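Local coordinates for protein nisin leader peptide-processing serine protease NisP (Lactococcus lactis subsp. lactis, PDB 4MZD) that probably acts as a subtilisin-like serine endopeptidase that removes the leader peptide from the precursor of the antibiotic nisin, here seen in its extracellular protease part, at residues A[219-224]-A[480-485]; A[81-86]-A[396-401]. All coordinates share one frame; numbering follows the deposited sequence.

Contact 1 and contact 2 sit on opposite sides of the chain's centre, about 39 Å apart between their own centres, and share no helix or strand. Contact 1 lies at the surface and is polar: a salt bridge, hydrogen bonds and a water join the start of helix 222-238 to the loop that leads into strand 486-487. Contact 2 is largely buried and has no hydrogen bond across it; there the short helices 83-87 and 397-402 meet through methyl groups, a serine and, at the exposed margin, Glu83. Each brings a segment near one end of the modelled chain, 480-485 or 81-86, against the subtilisin-like body, and both lie away from the predicted catalytic residues.

Contact 1 of 2, residues A[219-224]-A[480-485]; sequences TNDYQE and NSRGAV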
loop_
_atom_site.group_PDB
_atom_site.type_symbol
_atom_site.label_atom_id
_atom_site.label_comp_id
_atom_site.label_asym_id
_atom_site.label_seq_id
_atom_site.Cartn_x
_atom_site.Cartn_y
_atom_site.Cartn_z
ATOM N N THR A 219 -25.042 -12.570 10.900
ATOM C CA THR A 219 -23.883 -13.024 10.142
ATOM C C THR A 219 -22.622 -12.269 10.545
ATOM O O THR A 219 -22.660 -11.366 11.376
ATOM C CB THR A 219 -24.092 -12.825 8.630
ATOM O OG1 THR A 219 -24.034 -11.426 8.322
ATOM C CG2 THR A 219 -25.436 -13.404 8.186
ATOM N N ASN A 220 -21.497 -12.645 9.949
ATOM C CA ASN A 220 -20.273 -11.870 10.116
ATOM C C ASN A 220 -19.509 -11.828 8.794
ATOM O O ASN A 220 -20.067 -12.173 7.756
ATOM C CB ASN A 220 -19.425 -12.390 11.287
ATOM C CG ASN A 220 -18.988 -13.828 11.105
ATOM O OD1 ASN A 220 -18.601 -14.234 10.012
ATOM N ND2 ASN A 220 -19.046 -14.611 12.183
ATOM N N ASP A 221 -18.250 -11.396 8.823
ATOM C CA ASP A 221 -17.498 -11.152 7.591
ATOM C C ASP A 221 -16.518 -12.269 7.242
ATOM O O ASP A 221 -15.611 -12.067 6.435
ATOM C CB ASP A 221 -16.728 -9.835 7.706
ATOM C CG ASP A 221 -17.619 -8.671 8.063
ATOM O OD1 ASP A 221 -18.729 -8.565 7.495
ATOM O OD2 ASP A 221 -17.204 -7.855 8.918
ATOM N N TYR A 222 -16.702 -13.454 7.814
ATOM C CA TYR A 222 -15.716 -14.510 7.621
ATOM C C TYR A 222 -15.585 -14.957 6.166
ATOM O O TYR A 222 -14.492 -15.309 5.729
ATOM C CB TYR A 222 -16.022 -15.706 8.527
ATOM C CG TYR A 222 -14.907 -16.729 8.639
ATOM C CD1 TYR A 222 -13.582 -16.345 8.828
ATOM C CD2 TYR A 222 -15.192 -18.086 8.588
ATOM C CE1 TYR A 222 -12.570 -17.292 8.954
ATOM C CE2 TYR A 222 -14.196 -19.033 8.708
ATOM C CZ TYR A 222 -12.890 -18.637 8.886
ATOM O OH TYR A 222 -11.921 -19.611 9.017
ATOM N N GLN A 223 -16.674 -14.937 5.402
ATOM C CA GLN A 223 -16.575 -15.342 4.003
ATOM C C GLN A 223 -15.608 -14.451 3.225
ATOM O O GLN A 223 -14.807 -14.951 2.441
ATOM C CB GLN A 223 -17.941 -15.381 3.313
ATOM C CG GLN A 223 -17.873 -15.883 1.870
ATOM C CD GLN A 223 -17.437 -17.335 1.767
ATOM O OE1 GLN A 223 -18.224 -18.242 2.019
ATOM N NE2 GLN A 223 -16.183 -17.561 1.397
ATOM N N GLU A 224 -15.684 -13.137 3.429
ATOM C CA GLU A 224 -14.742 -12.242 2.759
ATOM C C GLU A 224 -13.312 -12.567 3.169
ATOM O O GLU A 224 -12.402 -12.564 2.343
ATOM C CB GLU A 224 -15.024 -10.776 3.073
ATOM C CG GLU A 224 -16.270 -10.198 2.434
ATOM C CD GLU A 224 -16.289 -8.685 2.538
ATOM O OE1 GLU A 224 -15.577 -8.023 1.753
ATOM O OE2 GLU A 224 -16.990 -8.152 3.423
ATOM N N ASN A 480 -16.488 2.598 5.927
ATOM C CA ASN A 480 -16.221 1.456 6.787
ATOM C C ASN A 480 -17.394 0.488 6.887
ATOM O O ASN A 480 -17.400 -0.371 7.757
ATOM C CB ASN A 480 -15.809 1.921 8.188
ATOM C CG ASN A 480 -14.443 2.571 8.209
ATOM O OD1 ASN A 480 -14.311 3.760 8.511
ATOM N ND2 ASN A 480 -13.418 1.796 7.893
ATOM N N SER A 481 -18.379 0.604 5.997
ATOM C CA SER A 481 -19.467 -0.376 5.967
ATOM C C SER A 481 -18.932 -1.750 5.607
ATOM O O SER A 481 -17.904 -1.858 4.940
ATOM C CB SER A 481 -20.537 0.015 4.949
ATOM O OG SER A 481 -21.221 1.181 5.350
ATOM N N ARG A 482 -19.632 -2.800 6.028
ATOM C CA ARG A 482 -19.221 -4.146 5.666
ATOM C C ARG A 482 -19.050 -4.249 4.163
ATOM O O ARG A 482 -19.918 -3.822 3.396
ATOM C CB ARG A 482 -20.253 -5.165 6.134
ATOM C CG ARG A 482 -20.437 -5.190 7.628
ATOM C CD ARG A 482 -21.611 -6.069 7.996
ATOM N NE ARG A 482 -21.361 -7.468 7.678
ATOM C CZ ARG A 482 -22.286 -8.420 7.756
ATOM N NH1 ARG A 482 -23.527 -8.107 8.119
ATOM N NH2 ARG A 482 -21.976 -9.677 7.463
ATOM N N GLY A 483 -17.930 -4.826 3.747
ATOM C CA GLY A 483 -17.678 -5.077 2.343
ATOM C C GLY A 483 -17.003 -3.942 1.593
ATOM O O GLY A 483 -16.594 -4.134 0.450
ATOM N N ALA A 484 -16.880 -2.768 2.211
ATOM C CA ALA A 484 -16.277 -1.622 1.523
ATOM C C ALA A 484 -14.761 -1.595 1.694
ATOM O O ALA A 484 -14.253 -1.447 2.806
ATOM C CB ALA A 484 -16.881 -0.321 2.021
ATOM N N VAL A 485 -14.038 -1.722 0.583
ATOM C CA VAL A 485 -12.588 -1.572 0.580
ATOM C C VAL A 485 -12.273 -0.116 0.270
ATOM O O VAL A 485 -12.869 0.474 -0.639
ATOM C CB VAL A 485 -11.944 -2.490 -0.475
ATOM C CG1 VAL A 485 -10.452 -2.216 -0.606
ATOM C CG2 VAL A 485 -12.196 -3.944 -0.122
HETATM O O HOH W 1 -16.358 -6.621 -0.403
#
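Arg482 reaches across to the turn before helix 222-238, where three oxygens lie round its guanidinium near the plane: Asp221 OD1 on the NE/NH2 side, Thr219 OG1 on the NH1/NH2 side and Asn220 O beyond NH2. Of the two bonds from Arg482 to Asp221 OD1, that from NE is the straighter, 2.9 Å at an N-H...O angle of 157°, and it lands on the syn lone pair; the one from NH2 is weak. The carboxylate plane is 47° from the guanidinium plane, and OD1 alone makes the bridge, while OD2 is taken by Tyr215 OH and the backbone N of Met210, which probably help to hold the carboxylate at this angle. On the other side of NH2, toward NH1, Thr219 OG1 accepts from NH2 at 2.8 Å; the bond from NH2 to Asn220 O is weak. A bend at chi3 (66°) turns the guanidinium toward the turn 219-221. Asp217 completes the grip, its two carboxylate oxygens meeting Arg482 NH1 and Thr219 OG1.

Beside this, Glu224 stretches from the first turn of the helix, extended beyond CG, and lays OE2 3.3 Å from Gly483 CA. Gly483 sits in the type II turn from Ser481 to Ala484. Water 1 donates to both Glu224 OE1, at 2.7 Å, and Gly483 O, while Ser183 OG and Gln207 NE2 also bond to OE1. An Asx turn, with Tyr222 N bonded to Asn220 OD1, shapes the start of the helix.

Contact 1 thus ties the loop before strand 486-487 to the surface of the subtilisin-like fold far from the predicted catalytic triad. With Asp217 and Asp221 both paired to Arg482, its guanidinium probably stays charged, and bonds on more than one side should leave it little freedom to rotate.

Contact 2 of 2, residues A[81-86]-A[396-401]; sequences NGESYA and NIVDLL
Ser84 faces helix 397-402 with its CB, which comes 3.8 Å from Ile397 CG2 and 3.9 Å from Val398 CG2. With chi1 at 61°, its OG is tucked against its own backbone and toward Ile397, 4.0 Å from Ile397 CG2. Leu401, one helical turn after Ile397, brings CD1 to 3.7 Å from Ser84 O, so methyl groups of three residues line the side of Ser84 that faces the helix. The small serine side chain is consistent with the close approach of the backbones, CA of Ser84 to CA of Val398 5.1 Å.

Two short helices meet here: 83-87 follows helix 73-79 near the start of the modelled chain, and 397-402 comes after the little hairpin of strands 388-389 and 392-393, in the subtilase body. Helix 356-370 backs the second helix, with Ala362 against Ile397 and Lys369 against Leu401, while Thr79 of helix 73-79 touches Ser84.

Glu83 runs out along the edge of the contact, its CG trans to the backbone N (chi1 -178°) and the chain extended beyond it, crossing Val398 at about a right angle. The aliphatic part and the carboxylate both lie over the valine methyls, OE1 at 3.6 Å from CG2, and OE1 also takes a weak bond from Asn80 ND2. At the other helix's start Asn396 is the N-cap: its OD1 accepts from Asp399 N at 2.9 Å.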
loop_
_atom_site.group_PDB
_atom_site.type_symbol
_atom_site.label_atom_id
_atom_site.label_comp_id
_atom_site.label_asym_id
_atom_site.label_seq_id
_atom_site.Cartn_x
_atom_site.Cartn_y
_atom_site.Cartn_z
ATOM N N ASN A 81 19.693 9.006 2.194
ATOM C CA ASN A 81 19.915 10.162 1.338
ATOM C C ASN A 81 20.545 9.788 0.001
ATOM O O ASN A 81 21.540 10.373 -0.440
ATOM C CB ASN A 81 20.711 11.262 2.051
ATOM C CG ASN A 81 20.493 12.624 1.423
ATOM O OD1 ASN A 81 19.798 12.744 0.411
ATOM N ND2 ASN A 81 21.069 13.661 2.024
ATOM N N GLY A 82 19.943 8.793 -0.636
ATOM C CA GLY A 82 20.300 8.411 -1.987
ATOM C C GLY A 82 21.320 7.299 -2.121
ATOM O O GLY A 82 21.548 6.816 -3.224
ATOM N N GLU A 83 21.930 6.878 -1.016
ATOM C CA GLU A 83 22.961 5.851 -1.091
ATOM C C GLU A 83 22.476 4.585 -1.785
ATOM O O GLU A 83 23.209 3.978 -2.563
ATOM C CB GLU A 83 23.487 5.480 0.299
ATOM C CG GLU A 83 24.601 4.435 0.227
ATOM C CD GLU A 83 25.054 3.911 1.576
ATOM O OE1 GLU A 83 24.500 4.340 2.609
ATOM O OE2 GLU A 83 25.975 3.062 1.597
ATOM N N SER A 84 21.250 4.161 -1.494
ATOM C CA SER A 84 20.806 2.863 -1.980
ATOM C C SER A 84 20.756 2.779 -3.506
ATOM O O SER A 84 20.963 1.708 -4.073
ATOM C CB SER A 84 19.453 2.484 -1.373
ATOM O OG SER A 84 18.457 3.422 -1.725
ATOM N N TYR A 85 20.478 3.898 -4.168
ATOM C CA TYR A 85 20.348 3.893 -5.623
ATOM C C TYR A 85 21.622 3.428 -6.307
ATOM O O TYR A 85 21.565 2.729 -7.312
ATOM C CB TYR A 85 19.971 5.275 -6.144
ATOM C CG TYR A 85 18.652 5.778 -5.630
ATOM C CD1 TYR A 85 17.521 4.972 -5.652
ATOM C CD2 TYR A 85 18.540 7.060 -5.117
ATOM C CE1 TYR A 85 16.313 5.434 -5.177
ATOM C CE2 TYR A 85 17.337 7.532 -4.649
ATOM C CZ TYR A 85 16.223 6.720 -4.686
ATOM O OH TYR A 85 15.027 7.197 -4.209
ATOM N N ALA A 86 22.767 3.830 -5.767
ATOM C CA ALA A 86 24.050 3.495 -6.366
ATOM C C ALA A 86 24.435 2.041 -6.127
ATOM O O ALA A 86 25.321 1.514 -6.794
ATOM C CB ALA A 86 25.136 4.422 -5.843
ATOM N N ASN A 396 14.906 0.069 5.724
ATOM C CA ASN A 396 16.181 0.690 5.405
ATOM C C ASN A 396 16.740 -0.070 4.221
ATOM O O ASN A 396 17.154 -1.224 4.347
ATOM C CB ASN A 396 17.141 0.646 6.590
ATOM C CG ASN A 396 18.430 1.386 6.309
ATOM O OD1 ASN A 396 19.214 0.979 5.457
ATOM N ND2 ASN A 396 18.650 2.485 7.019
ATOM N N ILE A 397 16.723 0.572 3.059
ATOM C CA ILE A 397 17.020 -0.137 1.824
ATOM C C ILE A 397 18.495 -0.507 1.712
ATOM O O ILE A 397 18.829 -1.556 1.170
ATOM C CB ILE A 397 16.523 0.643 0.591
ATOM C CG1 ILE A 397 15.022 0.906 0.735
ATOM C CG2 ILE A 397 16.826 -0.126 -0.684
ATOM C CD1 ILE A 397 14.406 1.671 -0.408
ATOM N N VAL A 398 19.375 0.340 2.237
ATOM C CA VAL A 398 20.786 -0.015 2.268
ATOM C C VAL A 398 21.007 -1.303 3.070
ATOM O O VAL A 398 21.712 -2.214 2.618
ATOM C CB VAL A 398 21.656 1.144 2.793
ATOM C CG1 VAL A 398 23.086 0.673 3.009
ATOM C CG2 VAL A 398 21.610 2.313 1.813
ATOM N N ASP A 399 20.396 -1.392 4.249
ATOM C CA ASP A 399 20.526 -2.598 5.066
ATOM C C ASP A 399 19.966 -3.811 4.333
ATOM O O ASP A 399 20.542 -4.901 4.377
ATOM C CB ASP A 399 19.799 -2.452 6.403
ATOM C CG ASP A 399 20.507 -1.523 7.364
ATOM O OD1 ASP A 399 21.677 -1.158 7.120
ATOM O OD2 ASP A 399 19.888 -1.176 8.388
ATOM N N LEU A 400 18.841 -3.616 3.658
ATOM C CA LEU A 400 18.186 -4.708 2.966
ATOM C C LEU A 400 19.048 -5.217 1.812
ATOM O O LEU A 400 19.247 -6.423 1.665
ATOM C CB LEU A 400 16.827 -4.241 2.463
ATOM C CG LEU A 400 15.900 -5.329 1.943
ATOM C CD1 LEU A 400 15.652 -6.371 3.020
ATOM C CD2 LEU A 400 14.598 -4.701 1.491
ATOM N N LEU A 401 19.565 -4.299 0.998
ATOM C CA LEU A 401 20.426 -4.664 -0.125
ATOM C C LEU A 401 21.705 -5.345 0.351
ATOM O O LEU A 401 22.159 -6.318 -0.249
ATOM C CB LEU A 401 20.769 -3.435 -0.971
ATOM C CG LEU A 401 19.639 -2.872 -1.839
ATOM C CD1 LEU A 401 20.021 -1.502 -2.388
ATOM C CD2 LEU A 401 19.281 -3.830 -2.964
#